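Local coordinates for DNA repair protein rad60 (Schizosaccharomyces pombe, PDB 3GOE), which takes part in recombinational repair of DNA double-strand breaks, its SUMO-like domain being the part present here, at residues I36-Y39 with C40-K44. Numbering follows the deposited sequence.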
loop_
_atom_site.group_PDB
_atom_site.type_symbol
_atom_site.label_atom_id
_atom_site.label_comp_id
_atom_site.label_asym_id
_atom_site.label_seq_id
_atom_site.Cartn_x
_atom_site.Cartn_y
_atom_site.Cartn_z
ATOM N N ILE A 36 4.716 -1.785 -0.151
ATOM C CA ILE A 36 5.792 -1.100 0.539
ATOM C C ILE A 36 7.031 -0.990 -0.288
ATOM O O ILE A 36 7.686 0.063 -0.369
ATOM C CB ILE A 36 6.073 -1.761 1.929
ATOM C CG1 ILE A 36 4.852 -1.717 2.823
ATOM C CG2 ILE A 36 7.247 -1.079 2.587
ATOM C CD1 ILE A 36 4.978 -2.597 4.063
ATOM N N LYS A 37 7.438 -2.084 -0.958
ATOM C CA LYS A 37 8.604 -2.067 -1.818
ATOM C C LYS A 37 8.456 -1.007 -2.918
ATOM O O LYS A 37 9.422 -0.325 -3.262
ATOM C CB LYS A 37 8.874 -3.426 -2.456
ATOM C CG LYS A 37 9.390 -4.467 -1.501
ATOM C CD LYS A 37 9.603 -5.809 -2.219
ATOM C CE LYS A 37 10.279 -6.840 -1.368
ATOM N NZ LYS A 37 10.439 -8.075 -2.157
ATOM N N ARG A 38 7.282 -0.925 -3.515
ATOM C CA ARG A 38 7.026 0.044 -4.586
ATOM C C ARG A 38 7.046 1.468 -4.034
ATOM O O ARG A 38 7.620 2.363 -4.653
ATOM C CB ARG A 38 5.707 -0.306 -5.272
ATOM C CG ARG A 38 5.349 0.672 -6.382
ATOM C CD ARG A 38 6.313 0.728 -7.536
ATOM N NE ARG A 38 6.505 -0.523 -8.252
ATOM C CZ ARG A 38 5.696 -0.993 -9.197
ATOM N NH1 ARG A 38 4.599 -0.370 -9.540
ATOM N NH2 ARG A 38 5.978 -2.158 -9.827
ATOM N N TYR A 39 6.424 1.697 -2.886
ATOM C CA TYR A 39 6.530 2.989 -2.231
ATOM C C TYR A 39 8.003 3.396 -2.076
ATOM O O TYR A 39 8.405 4.515 -2.387
ATOM C CB TYR A 39 5.812 2.949 -0.861
ATOM C CG TYR A 39 6.087 4.197 -0.066
ATOM C CD1 TYR A 39 5.408 5.387 -0.324
ATOM C CD2 TYR A 39 7.026 4.189 0.948
ATOM C CE1 TYR A 39 5.679 6.535 0.416
ATOM C CE2 TYR A 39 7.298 5.352 1.642
ATOM C CZ TYR A 39 6.630 6.517 1.390
ATOM O OH TYR A 39 6.957 7.656 2.096
ATOM N N CYS A 40 8.802 2.449 -1.576
ATOM C CA CYS A 40 10.200 2.761 -1.299
ATOM C C CYS A 40 10.965 3.099 -2.570
ATOM O O CYS A 40 11.800 4.031 -2.535
ATOM C CB CYS A 40 10.884 1.598 -0.566
ATOM S SG CYS A 40 10.324 1.416 1.149
ATOM N N THR A 41 10.778 2.378 -3.660
ATOM C CA THR A 41 11.485 2.741 -4.889
ATOM C C THR A 41 10.937 4.059 -5.448
ATOM O O THR A 41 11.740 4.810 -6.071
ATOM C CB THR A 41 11.482 1.649 -5.946
ATOM O OG1 THR A 41 10.181 1.217 -6.314
ATOM C CG2 THR A 41 12.273 0.414 -5.534
ATOM N N GLU A 42 9.699 4.381 -5.273
ATOM C CA GLU A 42 9.150 5.625 -5.816
ATOM C C GLU A 42 9.664 6.829 -5.062
ATOM O O GLU A 42 9.949 7.870 -5.664
ATOM C CB GLU A 42 7.617 5.587 -5.782
ATOM C CG GLU A 42 6.988 4.665 -6.785
ATOM C CD GLU A 42 7.186 5.173 -8.180
ATOM O OE1 GLU A 42 6.966 6.356 -8.415
ATOM O OE2 GLU A 42 7.609 4.465 -9.071
ATOM N N VAL A 43 9.816 6.743 -3.747
ATOM C CA VAL A 43 10.295 7.890 -2.975
ATOM C C VAL A 43 11.787 7.795 -2.686
ATOM O O VAL A 43 12.366 8.699 -2.081
ATOM C CB VAL A 43 9.488 8.100 -1.687
ATOM C CG1 VAL A 43 7.971 8.296 -1.944
ATOM C CG2 VAL A 43 9.703 7.045 -0.650
ATOM N N LYS A 44 12.425 6.730 -3.082
ATOM C CA LYS A 44 13.886 6.504 -3.031
ATOM C C LYS A 44 14.397 6.367 -1.607
ATOM O O LYS A 44 15.511 6.801 -1.277
ATOM C CB LYS A 44 14.660 7.568 -3.818
ATOM C CG LYS A 44 14.201 7.579 -5.325
ATOM C CD LYS A 44 15.100 8.460 -6.187
ATOM C CE LYS A 44 14.598 8.485 -7.661
ATOM N NZ LYS A 44 13.793 7.259 -7.915
#
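The carbonyl oxygen of Arg38 accepts Glu42 N at 3.0 Å and lies 3.3 Å from Thr41 OG1. This is the last part of helix 32-43, the helix packed against the sheet in the ubiquitin-like fold of this SUMO-like domain. The same i to i+4 bonding joins Cys40 N to Ile36 O and Val43 N to Tyr39 O. One turn apart, on the side of the helix that touches Leu22, Tyr39 and Val43 meet obliquely: Val43 CG2 sits over one face of the ring, 4.0 Å from its centroid and nearer the hydroxyl end, in a CH-pi contact, while Val43 CG1 reaches CE1. With CG anti to the backbone N (chi1 171°), the ring lies beside the following turn, and its OH hydrogen-bonds with Glu20 O and Ser19 OG, close to the bound calcium. A phenylalanine in place of Tyr39 would probably leave Glu20 O and Ser19 OG without this partner and weaken the helix's tie to the calcium-site loop. Arg38 and Glu42 run side by side, pointing the same way, without a salt bridge, Arg38 CD resting 4.1 Å from Glu42 CG.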